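Local coordinates for protein subtilase cytotoxin subunit A (Escherichia coli, PDB 2IY9) that serves as the protease subunit of an AB5 toxin, a subtilisin-like serine endopeptidase that cuts the host endoplasmic reticulum chaperone BiP and so leads to cell death, at residues S132-V137 and G170-R175; S125-I130 and T163-R168; G59-S64 and T257-D262. All coordinates share one frame; numbering follows the deposited sequence.

Contact 1 (S132-V137 and G170-R175); sequences SIMSNV and GRNNDR
The guanidinium of Arg175 lies with one face against Ile133, whose CG2 sits 3.4 Å above the plane and off centre on the group. Ile133 CG2 is closest to Arg175 NE, at 3.5 Å, and it also touches CD and CZ. At Ile133, chi1 of -58° sets CG1 beside the backbone N and turns the CG2 methyl to the arginine. Arg175 runs extended from CG to NE and reaches the last turn of helix 125-134. There its NH2 donates to water 1 at 2.8 Å. The water has two carbonyl oxygens within reach and can donate to either: Ile133 O at 3.1 Å, in the last turn, and Asn136 O at 2.9 Å, in the loop that follows. Glu143 O takes a hydrogen bond from Arg175 NH1 and helps fix the rotation of the group. Nearer the surface, Met134 CE approaches Asn172 ND2 at 3.8 Å, and the two side chains lie roughly perpendicular. Asn173 has positive phi and ends helix 160-172. Its side chain bonds to Thr295. The contact thus joins the C-terminal parts of two helices of the subtilase alpha/beta fold, where helix 160-172 has ended and the chain runs on into strand 176-180.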
ATOM      1  N   SER A 132      -7.044   9.546 -13.131  1.00 25.57           N
ATOM      2  CA  SER A 132      -5.978  10.422 -13.633  1.00 25.91           C
ATOM      3  C   SER A 132      -4.727   9.627 -14.016  1.00 26.18           C
ATOM      4  O   SER A 132      -4.116   9.871 -15.071  1.00 26.64           O
ATOM      5  CB  SER A 132      -5.664  11.529 -12.616  1.00 25.45           C
ATOM      6  OG  SER A 132      -4.522  12.267 -13.013  1.00 26.02           O
ATOM      7  N   ILE A 133      -4.362   8.649 -13.190  1.00 26.10           N
ATOM      8  CA  ILE A 133      -3.290   7.717 -13.553  1.00 25.76           C
ATOM      9  C   ILE A 133      -3.648   6.943 -14.821  1.00 26.41           C
ATOM     10  O   ILE A 133      -2.848   6.847 -15.766  1.00 26.36           O
ATOM     11  CB  ILE A 133      -2.997   6.693 -12.436  1.00 25.32           C
ATOM     12  CG1 ILE A 133      -2.609   7.400 -11.136  1.00 25.29           C
ATOM     13  CG2 ILE A 133      -1.871   5.730 -12.884  1.00 24.71           C
ATOM     14  CD1 ILE A 133      -2.597   6.494  -9.895  1.00 25.38           C
ATOM     15  N   MET A 134      -4.853   6.387 -14.824  1.00 27.30           N
ATOM     16  CA  MET A 134      -5.265   5.457 -15.865  1.00 28.34           C
ATOM     17  C   MET A 134      -5.300   6.059 -17.261  1.00 28.81           C
ATOM     18  O   MET A 134      -5.018   5.358 -18.234  1.00 29.51           O
ATOM     19  CB  MET A 134      -6.612   4.828 -15.514  1.00 28.21           C
ATOM     20  CG  MET A 134      -6.536   3.897 -14.305  1.00 27.66           C
ATOM     21  SD  MET A 134      -8.145   3.239 -13.848  1.00 29.34           S
ATOM     22  CE  MET A 134      -8.367   1.955 -15.073  1.00 28.39           C
ATOM     23  N   SER A 135      -5.620   7.349 -17.353  1.00 29.44           N
ATOM     24  CA  SER A 135      -5.715   8.035 -18.643  1.00 30.64           C
ATOM     25  C   SER A 135      -4.413   8.717 -19.097  1.00 30.58           C
ATOM     26  O   SER A 135      -4.365   9.326 -20.169  1.00 30.65           O
ATOM     27  CB  SER A 135      -6.847   9.062 -18.612  1.00 30.73           C
ATOM     28  OG  SER A 135      -6.510  10.146 -17.769  1.00 33.13           O
ATOM     29  N   ASN A 136      -3.369   8.616 -18.278  1.00 30.45           N
ATOM     30  CA  ASN A 136      -2.085   9.251 -18.576  1.00 30.41           C
ATOM     31  C   ASN A 136      -1.174   8.295 -19.342  1.00 30.47           C
ATOM     32  O   ASN A 136      -0.528   7.451 -18.734  1.00 30.65           O
ATOM     33  CB  ASN A 136      -1.425   9.728 -17.262  1.00 30.27           C
ATOM     34  CG  ASN A 136      -0.174  10.592 -17.486  1.00 31.08           C
ATOM     35  OD1 ASN A 136       0.450  10.578 -18.557  1.00 30.13           O
ATOM     36  ND2 ASN A 136       0.191  11.350 -16.462  1.00 31.34           N
ATOM     37  N   VAL A 137      -1.132   8.422 -20.677  1.00 30.50           N
ATOM     38  CA  VAL A 137      -0.285   7.563 -21.511  1.00 30.19           C
ATOM     39  C   VAL A 137       1.181   7.980 -21.506  1.00 30.36           C
ATOM     40  O   VAL A 137       2.023   7.281 -22.073  1.00 30.11           O
ATOM     41  CB  VAL A 137      -0.752   7.446 -23.010  1.00 30.09           C
ATOM     42  CG1 VAL A 137      -2.031   6.643 -23.131  1.00 30.63           C
ATOM     43  CG2 VAL A 137      -0.860   8.813 -23.690  1.00 30.83           C
ATOM     44  N   GLY A 170      -8.361  -4.096 -13.908  1.00 24.54           N
ATOM     45  CA  GLY A 170      -8.039  -5.526 -13.926  1.00 24.31           C
ATOM     46  C   GLY A 170      -7.832  -6.035 -15.341  1.00 24.81           C
ATOM     47  O   GLY A 170      -6.828  -6.687 -15.640  1.00 24.40           O
ATOM     48  N   ARG A 171      -8.776  -5.713 -16.218  1.00 25.14           N
ATOM     49  CA  ARG A 171      -8.670  -6.078 -17.626  1.00 26.00           C
ATOM     50  C   ARG A 171      -7.405  -5.528 -18.289  1.00 25.49           C
ATOM     51  O   ARG A 171      -6.762  -6.223 -19.073  1.00 25.96           O
ATOM     52  CB  ARG A 171      -9.920  -5.652 -18.382  1.00 26.08           C
ATOM     53  CG  ARG A 171     -11.082  -6.601 -18.160  1.00 28.75           C
ATOM     54  CD  ARG A 171     -12.271  -6.274 -19.046  1.00 32.17           C
ATOM     55  NE  ARG A 171     -12.786  -4.920 -18.845  1.00 35.31           N
ATOM     56  CZ  ARG A 171     -13.633  -4.556 -17.884  1.00 34.52           C
ATOM     57  NH1 ARG A 171     -14.070  -5.431 -16.983  1.00 36.01           N
ATOM     58  NH2 ARG A 171     -14.037  -3.302 -17.821  1.00 35.79           N
ATOM     59  N   ASN A 172      -7.036  -4.300 -17.939  1.00 25.60           N
ATOM     60  CA  ASN A 172      -5.829  -3.649 -18.461  1.00 25.56           C
ATOM     61  C   ASN A 172      -4.551  -4.378 -18.061  1.00 25.32           C
ATOM     62  O   ASN A 172      -3.569  -4.376 -18.800  1.00 24.25           O
ATOM     63  CB  ASN A 172      -5.769  -2.187 -17.994  1.00 25.89           C
ATOM     64  CG  ASN A 172      -6.935  -1.353 -18.516  1.00 27.40           C
ATOM     65  OD1 ASN A 172      -7.651  -1.766 -19.432  1.00 27.36           O
ATOM     66  ND2 ASN A 172      -7.136  -0.181 -17.922  1.00 28.19           N
ATOM     67  N   ASN A 173      -4.575  -4.982 -16.871  1.00 25.06           N
ATOM     68  CA  ASN A 173      -3.492  -5.840 -16.405  1.00 25.45           C
ATOM     69  C   ASN A 173      -2.130  -5.128 -16.318  1.00 25.34           C
ATOM     70  O   ASN A 173      -1.078  -5.729 -16.546  1.00 24.61           O
ATOM     71  CB  ASN A 173      -3.406  -7.094 -17.293  1.00 25.57           C
ATOM     72  CG  ASN A 173      -2.729  -8.256 -16.596  1.00 26.98           C
ATOM     73  OD1 ASN A 173      -2.548  -8.244 -15.374  1.00 27.25           O
ATOM     74  ND2 ASN A 173      -2.339  -9.266 -17.372  1.00 28.62           N
ATOM     75  N   ASP A 174      -2.161  -3.837 -16.002  1.00 25.79           N
ATOM     76  CA  ASP A 174      -0.943  -3.028 -16.007  1.00 26.29           C
ATOM     77  C   ASP A 174      -0.569  -2.483 -14.631  1.00 25.99           C
ATOM     78  O   ASP A 174       0.616  -2.344 -14.316  1.00 26.93           O
ATOM     79  CB  ASP A 174      -1.024  -1.899 -17.044  1.00 26.82           C
ATOM     80  CG  ASP A 174      -2.293  -1.055 -16.919  1.00 29.22           C
ATOM     81  OD1 ASP A 174      -3.182  -1.372 -16.090  1.00 32.26           O
ATOM     82  OD2 ASP A 174      -2.395  -0.059 -17.670  1.00 31.62           O
ATOM     83  N   ARG A 175      -1.568  -2.189 -13.808  1.00 24.90           N
ATOM     84  CA  ARG A 175      -1.305  -1.530 -12.518  1.00 24.22           C
ATOM     85  C   ARG A 175      -1.926  -2.284 -11.352  1.00 23.67           C
ATOM     86  O   ARG A 175      -2.892  -3.039 -11.530  1.00 23.36           O
ATOM     87  CB  ARG A 175      -1.814  -0.085 -12.530  1.00 23.90           C
ATOM     88  CG  ARG A 175      -1.296   0.735 -13.699  1.00 24.46           C
ATOM     89  CD  ARG A 175      -1.745   2.201 -13.627  1.00 24.48           C
ATOM     90  NE  ARG A 175      -1.444   2.880 -14.883  1.00 25.40           N
ATOM     91  CZ  ARG A 175      -0.262   3.410 -15.190  1.00 27.03           C
ATOM     92  NH1 ARG A 175       0.741   3.369 -14.325  1.00 26.45           N
ATOM     93  NH2 ARG A 175      -0.093   4.004 -16.364  1.00 28.84           N
TER
HETATM   94  O   HOH W   1      -1.998   5.027 -18.106  1.00 29.69           O

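Contact 2 (S125-I130 and T163-R168); sequences SWIRAI and TELLSR
Leu165 projects from helix 160-172 toward helix 125-134 and meets two isoleucines there. Its CD2 touches Ile130 CG2 at 3.6 Å. Its CD1 touches Ile127 CG2 at 3.8 Å and lies 4.0 Å from Ile130 CG2. The leucine fork therefore faces two methyl groups that are about one helical turn apart. Leu165 and Ile127 run antiparallel alongside each other, whereas Ile130 meets the leucine at a slant. The first torsion of Leu165 (chi1 -177°) points CG away from the backbone N, which carries the fork toward helix 125-134. Both isoleucines offer the CG2 branch to the leucine. The backbones are nearest at Ile127 and Leu165, with 8.0 Å between their CA atoms.

The next shell holds these side chains in place. Trp162, on the same helix as Leu165, packs against both Ile127 and Ile130, and Val161 also touches Ile127. Ile130 reaches further in, to Ile149 and Ile177 on two neighbouring strands of the parallel sheet. The helix pair is thereby joined to the central sheet of the subtilase fold. All three touching residues are buried, and every contact between them is carbon to carbon. With no polar atom among the touching groups, the pairing across these segments rests on apolar packing of buried methyls.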
ATOM      1  N   SER A 125     -12.959  11.624  -4.782  1.00 29.40           N
ATOM      2  CA  SER A 125     -11.605  12.111  -5.030  1.00 28.31           C
ATOM      3  C   SER A 125     -10.633  10.944  -5.219  1.00 27.72           C
ATOM      4  O   SER A 125      -9.776  10.984  -6.110  1.00 26.58           O
ATOM      5  CB  SER A 125     -11.146  13.028  -3.894  1.00 28.30           C
ATOM      6  OG  SER A 125     -11.245  12.372  -2.647  1.00 26.75           O
ATOM      7  N   TRP A 126     -10.797   9.916  -4.383  1.00 27.37           N
ATOM      8  CA  TRP A 126     -10.087   8.640  -4.507  1.00 27.44           C
ATOM      9  C   TRP A 126     -10.165   8.105  -5.934  1.00 27.12           C
ATOM     10  O   TRP A 126      -9.144   7.715  -6.515  1.00 26.98           O
ATOM     11  CB  TRP A 126     -10.669   7.593  -3.547  1.00 27.99           C
ATOM     12  CG  TRP A 126     -10.671   8.000  -2.111  1.00 28.41           C
ATOM     13  CD1 TRP A 126     -11.691   8.605  -1.431  1.00 29.35           C
ATOM     14  CD2 TRP A 126      -9.607   7.829  -1.168  1.00 29.14           C
ATOM     15  NE1 TRP A 126     -11.326   8.824  -0.124  1.00 30.11           N
ATOM     16  CE2 TRP A 126     -10.051   8.361   0.065  1.00 29.56           C
ATOM     17  CE3 TRP A 126      -8.318   7.284  -1.245  1.00 29.23           C
ATOM     18  CZ2 TRP A 126      -9.249   8.369   1.214  1.00 29.39           C
ATOM     19  CZ3 TRP A 126      -7.523   7.284  -0.095  1.00 29.90           C
ATOM     20  CH2 TRP A 126      -7.992   7.830   1.113  1.00 29.22           C
ATOM     21  N   ILE A 127     -11.375   8.092  -6.493  1.00 26.42           N
ATOM     22  CA  ILE A 127     -11.597   7.616  -7.863  1.00 25.96           C
ATOM     23  C   ILE A 127     -11.006   8.550  -8.919  1.00 25.80           C
ATOM     24  O   ILE A 127     -10.368   8.082  -9.865  1.00 25.02           O
ATOM     25  CB  ILE A 127     -13.097   7.294  -8.125  1.00 25.92           C
ATOM     26  CG1 ILE A 127     -13.513   6.116  -7.229  1.00 26.87           C
ATOM     27  CG2 ILE A 127     -13.351   6.993  -9.609  1.00 25.60           C
ATOM     28  CD1 ILE A 127     -15.005   5.970  -6.990  1.00 28.35           C
ATOM     29  N   ARG A 128     -11.197   9.860  -8.757  1.00 25.63           N
ATOM     30  CA  ARG A 128     -10.602  10.833  -9.679  1.00 26.03           C
ATOM     31  C   ARG A 128      -9.077  10.703  -9.737  1.00 25.46           C
ATOM     32  O   ARG A 128      -8.476  10.806 -10.810  1.00 24.61           O
ATOM     33  CB  ARG A 128     -10.993  12.267  -9.313  1.00 26.84           C
ATOM     34  CG  ARG A 128     -12.497  12.543  -9.306  1.00 29.83           C
ATOM     35  CD  ARG A 128     -13.186  12.216 -10.628  1.00 34.44           C
ATOM     36  NE  ARG A 128     -14.628  12.111 -10.399  1.00 40.44           N
ATOM     37  CZ  ARG A 128     -15.327  10.979 -10.380  1.00 41.94           C
ATOM     38  NH1 ARG A 128     -14.748   9.809 -10.623  1.00 42.76           N
ATOM     39  NH2 ARG A 128     -16.628  11.025 -10.142  1.00 45.08           N
ATOM     40  N   ALA A 129      -8.468  10.473  -8.576  1.00 25.42           N
ATOM     41  CA  ALA A 129      -7.020  10.279  -8.469  1.00 25.13           C
ATOM     42  C   ALA A 129      -6.562   9.122  -9.333  1.00 25.16           C
ATOM     43  O   ALA A 129      -5.573   9.247 -10.059  1.00 25.21           O
ATOM     44  CB  ALA A 129      -6.619  10.051  -7.019  1.00 25.33           C
ATOM     45  N   ILE A 130      -7.303   8.010  -9.265  1.00 24.54           N
ATOM     46  CA  ILE A 130      -6.959   6.794  -9.994  1.00 24.43           C
ATOM     47  C   ILE A 130      -7.241   6.945 -11.494  1.00 24.67           C
ATOM     48  O   ILE A 130      -6.409   6.578 -12.320  1.00 23.75           O
ATOM     49  CB  ILE A 130      -7.677   5.544  -9.420  1.00 24.46           C
ATOM     50  CG1 ILE A 130      -7.175   5.229  -8.004  1.00 23.84           C
ATOM     51  CG2 ILE A 130      -7.418   4.325 -10.311  1.00 25.09           C
ATOM     52  CD1 ILE A 130      -8.090   4.257  -7.230  1.00 24.60           C
ATOM     53  N   THR A 163     -16.491  -0.367  -8.680  1.00 29.27           N
ATOM     54  CA  THR A 163     -16.482  -1.686  -9.297  1.00 29.37           C
ATOM     55  C   THR A 163     -16.202  -1.611 -10.806  1.00 28.99           C
ATOM     56  O   THR A 163     -15.465  -2.436 -11.354  1.00 28.99           O
ATOM     57  CB  THR A 163     -17.789  -2.442  -8.963  1.00 29.74           C
ATOM     58  OG1 THR A 163     -17.764  -2.815  -7.577  1.00 30.71           O
ATOM     59  CG2 THR A 163     -17.939  -3.680  -9.797  1.00 31.40           C
ATOM     60  N   GLU A 164     -16.771  -0.612 -11.475  1.00 28.65           N
ATOM     61  CA  GLU A 164     -16.473  -0.396 -12.893  1.00 28.54           C
ATOM     62  C   GLU A 164     -14.972  -0.115 -13.095  1.00 27.89           C
ATOM     63  O   GLU A 164     -14.320  -0.729 -13.951  1.00 27.88           O
ATOM     64  CB  GLU A 164     -17.327   0.750 -13.457  1.00 28.46           C
ATOM     65  CG  GLU A 164     -17.338   0.842 -14.995  1.00 30.53           C
ATOM     66  CD  GLU A 164     -16.069   1.465 -15.579  1.00 31.73           C
ATOM     67  OE1 GLU A 164     -15.514   2.409 -14.962  1.00 30.82           O
ATOM     68  OE2 GLU A 164     -15.618   1.005 -16.657  1.00 32.43           O
ATOM     69  N   LEU A 165     -14.432   0.794 -12.288  1.00 27.53           N
ATOM     70  CA  LEU A 165     -13.030   1.222 -12.418  1.00 26.96           C
ATOM     71  C   LEU A 165     -12.061   0.074 -12.150  1.00 25.89           C
ATOM     72  O   LEU A 165     -11.099  -0.122 -12.891  1.00 25.52           O
ATOM     73  CB  LEU A 165     -12.722   2.399 -11.482  1.00 27.30           C
ATOM     74  CG  LEU A 165     -11.290   2.936 -11.612  1.00 28.66           C
ATOM     75  CD1 LEU A 165     -11.227   4.433 -11.499  1.00 30.01           C
ATOM     76  CD2 LEU A 165     -10.362   2.263 -10.598  1.00 30.88           C
ATOM     77  N   LEU A 166     -12.310  -0.674 -11.083  1.00 25.47           N
ATOM     78  CA  LEU A 166     -11.389  -1.741 -10.690  1.00 25.16           C
ATOM     79  C   LEU A 166     -11.416  -2.920 -11.656  1.00 25.47           C
ATOM     80  O   LEU A 166     -10.368  -3.488 -11.977  1.00 24.90           O
ATOM     81  CB  LEU A 166     -11.653  -2.180  -9.244  1.00 25.21           C
ATOM     82  CG  LEU A 166     -11.429  -1.054  -8.212  1.00 24.20           C
ATOM     83  CD1 LEU A 166     -12.022  -1.433  -6.875  1.00 23.78           C
ATOM     84  CD2 LEU A 166      -9.951  -0.703  -8.048  1.00 23.94           C
ATOM     85  N   SER A 167     -12.605  -3.295 -12.130  1.00 25.75           N
ATOM     86  CA  SER A 167     -12.684  -4.395 -13.105  1.00 26.05           C
ATOM     87  C   SER A 167     -12.017  -3.994 -14.423  1.00 25.89           C
ATOM     88  O   SER A 167     -11.348  -4.813 -15.044  1.00 25.04           O
ATOM     89  CB  SER A 167     -14.121  -4.874 -13.328  1.00 26.27           C
ATOM     90  OG  SER A 167     -14.923  -3.830 -13.851  1.00 27.89           O
ATOM     91  N   ARG A 168     -12.165  -2.726 -14.815  1.00 25.65           N
ATOM     92  CA  ARG A 168     -11.457  -2.178 -15.987  1.00 26.45           C
ATOM     93  C   ARG A 168      -9.933  -2.181 -15.801  1.00 25.66           C
ATOM     94  O   ARG A 168      -9.199  -2.642 -16.682  1.00 25.79           O
ATOM     95  CB  ARG A 168     -11.951  -0.757 -16.311  1.00 26.04           C
ATOM     96  CG  ARG A 168     -11.414  -0.160 -17.621  1.00 27.31           C
ATOM     97  CD  ARG A 168     -12.317   0.978 -18.131  1.00 28.93           C
ATOM     98  NE  ARG A 168     -12.088   2.277 -17.486  1.00 35.75           N
ATOM     99  CZ  ARG A 168     -12.626   2.650 -16.332  1.00 37.69           C
ATOM    100  NH1 ARG A 168     -13.392   1.813 -15.661  1.00 41.01           N
ATOM    101  NH2 ARG A 168     -12.388   3.851 -15.831  1.00 40.47           N
TER

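Contact 3 (G59-S64 and T257-D262); sequences GGLSDS and TFLRPD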
ATOM      1  N   GLY A  59      13.153  16.267   4.772  1.00 25.62           N
ATOM      2  CA  GLY A  59      13.938  15.217   5.418  1.00 25.19           C
ATOM      3  C   GLY A  59      14.360  14.141   4.436  1.00 25.05           C
ATOM      4  O   GLY A  59      14.826  14.454   3.324  1.00 25.58           O
ATOM      5  N   GLY A  60      14.176  12.879   4.830  1.00 24.17           N
ATOM      6  CA  GLY A  60      14.473  11.718   3.975  1.00 23.67           C
ATOM      7  C   GLY A  60      13.719  11.617   2.657  1.00 23.34           C
ATOM      8  O   GLY A  60      14.083  10.815   1.791  1.00 22.87           O
ATOM      9  N   LEU A  61      12.678  12.429   2.513  1.00 23.34           N
ATOM     10  CA  LEU A  61      11.890  12.515   1.277  1.00 23.82           C
ATOM     11  C   LEU A  61      12.271  13.720   0.405  1.00 23.95           C
ATOM     12  O   LEU A  61      11.611  14.014  -0.598  1.00 24.30           O
ATOM     13  CB  LEU A  61      10.404  12.588   1.630  1.00 23.70           C
ATOM     14  CG  LEU A  61       9.807  11.299   2.185  1.00 23.94           C
ATOM     15  CD1 LEU A  61       8.372  11.554   2.633  1.00 23.21           C
ATOM     16  CD2 LEU A  61       9.881  10.169   1.146  1.00 24.18           C
ATOM     17  N   SER A  62      13.350  14.393   0.788  1.00 24.24           N
ATOM     18  CA  SER A  62      13.783  15.629   0.141  1.00 25.18           C
ATOM     19  C   SER A  62      14.027  15.507  -1.349  1.00 24.69           C
ATOM     20  O   SER A  62      13.806  16.467  -2.092  1.00 25.42           O
ATOM     21  CB  SER A  62      15.038  16.174   0.825  1.00 25.21           C
ATOM     22  OG  SER A  62      14.678  16.826   2.027  1.00 27.19           O
ATOM     23  N   ASP A  63      14.501  14.341  -1.771  1.00 24.97           N
ATOM     24  CA  ASP A  63      14.810  14.063  -3.173  1.00 24.99           C
ATOM     25  C   ASP A  63      13.860  13.028  -3.808  1.00 24.54           C
ATOM     26  O   ASP A  63      14.206  12.414  -4.817  1.00 24.72           O
ATOM     27  CB  ASP A  63      16.254  13.557  -3.282  1.00 25.77           C
ATOM     28  CG  ASP A  63      17.259  14.533  -2.702  1.00 27.50           C
ATOM     29  OD1 ASP A  63      17.087  15.750  -2.913  1.00 30.49           O
ATOM     30  OD2 ASP A  63      18.205  14.081  -2.021  1.00 31.23           O
ATOM     31  N   SER A  64      12.677  12.846  -3.222  1.00 23.66           N
ATOM     32  CA  SER A  64      11.770  11.763  -3.601  1.00 23.26           C
ATOM     33  C   SER A  64      10.649  12.161  -4.563  1.00 23.43           C
ATOM     34  O   SER A  64       9.945  11.296  -5.089  1.00 23.21           O
ATOM     35  CB  SER A  64      11.148  11.128  -2.348  1.00 23.32           C
ATOM     36  OG  SER A  64      12.136  10.539  -1.522  1.00 22.15           O
ATOM     37  N   THR A 257       7.902   3.355  12.934  1.00 25.71           N
ATOM     38  CA  THR A 257       8.360   4.744  12.999  1.00 26.34           C
ATOM     39  C   THR A 257       8.212   5.392  11.608  1.00 26.18           C
ATOM     40  O   THR A 257       8.529   4.764  10.601  1.00 26.43           O
ATOM     41  CB  THR A 257       9.823   4.823  13.500  1.00 26.72           C
ATOM     42  OG1 THR A 257       9.952   4.099  14.737  1.00 27.90           O
ATOM     43  CG2 THR A 257      10.240   6.254  13.747  1.00 27.03           C
ATOM     44  N   PHE A 258       7.719   6.628  11.562  1.00 26.42           N
ATOM     45  CA  PHE A 258       7.474   7.331  10.295  1.00 26.50           C
ATOM     46  C   PHE A 258       7.834   8.819  10.363  1.00 26.64           C
ATOM     47  O   PHE A 258       8.033   9.375  11.446  1.00 26.65           O
ATOM     48  CB  PHE A 258       6.013   7.166   9.867  1.00 26.49           C
ATOM     49  CG  PHE A 258       5.025   7.629  10.903  1.00 27.99           C
ATOM     50  CD1 PHE A 258       4.785   8.989  11.103  1.00 28.11           C
ATOM     51  CD2 PHE A 258       4.347   6.704  11.691  1.00 29.36           C
ATOM     52  CE1 PHE A 258       3.879   9.424  12.073  1.00 30.07           C
ATOM     53  CE2 PHE A 258       3.433   7.125  12.653  1.00 29.84           C
ATOM     54  CZ  PHE A 258       3.200   8.489  12.845  1.00 29.54           C
ATOM     55  N   LEU A 259       7.901   9.455   9.196  1.00 26.40           N
ATOM     56  CA  LEU A 259       8.255  10.862   9.072  1.00 26.36           C
ATOM     57  C   LEU A 259       7.025  11.778   9.134  1.00 27.20           C
ATOM     58  O   LEU A 259       5.973  11.460   8.558  1.00 26.63           O
ATOM     59  CB  LEU A 259       8.983  11.087   7.740  1.00 25.89           C
ATOM     60  CG  LEU A 259       9.590  12.461   7.442  1.00 25.55           C
ATOM     61  CD1 LEU A 259      10.714  12.753   8.430  1.00 22.21           C
ATOM     62  CD2 LEU A 259      10.094  12.526   5.999  1.00 24.82           C
ATOM     63  N   ARG A 260       7.174  12.910   9.828  1.00 27.73           N
ATOM     64  CA  ARG A 260       6.151  13.970   9.886  1.00 28.80           C
ATOM     65  C   ARG A 260       6.587  15.192   9.049  1.00 29.12           C
ATOM     66  O   ARG A 260       7.786  15.384   8.844  1.00 28.98           O
ATOM     67  CB  ARG A 260       5.932  14.410  11.335  1.00 29.03           C
ATOM     68  CG  ARG A 260       5.475  13.313  12.309  1.00 30.93           C
ATOM     69  CD  ARG A 260       5.753  13.741  13.749  1.00 33.54           C
ATOM     70  NE  ARG A 260       5.288  15.105  13.978  1.00 36.21           N
ATOM     71  CZ  ARG A 260       4.051  15.426  14.351  1.00 36.90           C
ATOM     72  NH1 ARG A 260       3.143  14.477  14.560  1.00 36.95           N
ATOM     73  NH2 ARG A 260       3.725  16.701  14.514  1.00 37.59           N
ATOM     74  N   PRO A 261       5.625  16.016   8.569  1.00 29.78           N
ATOM     75  CA  PRO A 261       5.959  17.213   7.778  1.00 30.50           C
ATOM     76  C   PRO A 261       6.879  18.227   8.468  1.00 31.38           C
ATOM     77  O   PRO A 261       7.537  19.004   7.780  1.00 31.45           O
ATOM     78  CB  PRO A 261       4.592  17.841   7.499  1.00 30.62           C
ATOM     79  CG  PRO A 261       3.643  16.692   7.553  1.00 30.25           C
ATOM     80  CD  PRO A 261       4.164  15.844   8.674  1.00 29.85           C
ATOM     81  N   ASP A 262       6.932  18.204   9.800  1.00 32.08           N
ATOM     82  CA  ASP A 262       7.826  19.086  10.551  1.00 33.08           C
ATOM     83  C   ASP A 262       9.199  18.449  10.789  1.00 33.31           C
ATOM     84  O   ASP A 262       9.998  18.948  11.592  1.00 33.80           O
ATOM     85  CB  ASP A 262       7.176  19.542  11.874  1.00 33.31           C
ATOM     86  CG  ASP A 262       6.889  18.387  12.832  1.00 34.26           C
ATOM     87  OD1 ASP A 262       7.226  17.226  12.512  1.00 35.01           O
ATOM     88  OD2 ASP A 262       6.316  18.639  13.920  1.00 35.48           O
TER
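Leu61 and Leu259 make the close part of this contact, and both are buried. Leu259 CD2 lies 3.9 Å from Leu61 CD1 and 4.0 Å from Leu61 CG. The two side chains lie alongside each other and point opposite ways. With chi1 at -174°, Leu259 sends its CD2 branch into the contact. The backbone of Gly59 and Gly60 lies beside the leucine methyls, and CD2 of Leu259 is 4.3 Å from Gly60 N. Gly59 O accepts two bonds from Ser62, from N at 2.9 Å and from OG at 2.7 Å, which brace this part of the loop.

The contact brings a loop between two strands of the central parallel sheet, 47-52 and 65-70, against a small antiparallel hairpin of strands 256-259 and 265-268. Leu259 ends the first hairpin strand, and its backbone N is bonded to Ser95 OG on helix 84-98, which also carries His89, assigned to the charge relay system.

The solvent side is looser, and there the segments part. A type I turn runs from Leu61 to Ser64, with exposed Asp63 inside it. On the other segment, Asp262 is exposed and pairs with the partly exposed Arg260. Arg260 NH2 donates to Asp262 OD2 at 3.3 Å, at an angle of 166°. The acceptor lies in the guanidinium plane, but the donor stands above the carboxylate plane. Arg260 NH2 also forms a salt bridge with Glu84.

From the N terminus, residues 59-64 come first, in the loop between sheet strands 47-52 and 65-70. Their partner, 257-262, arrives 193 residues later, so contact 3 closes the widest loop. Contacts 1 and 2 both fall within that span. They use the same two helices, 125-134 and 160-172, and their segments alternate along the chain, so the two loops cross. Contact 2 ties the helices in their buried part and contact 1 ties them near their C-terminal ends. The two contacts touch by packing of Met134 SD on Leu165 CG, 3.9 Å apart. Contact 3 lies about 28 Å from both, centre to centre, and joins the hairpin to the sheet-connecting loop.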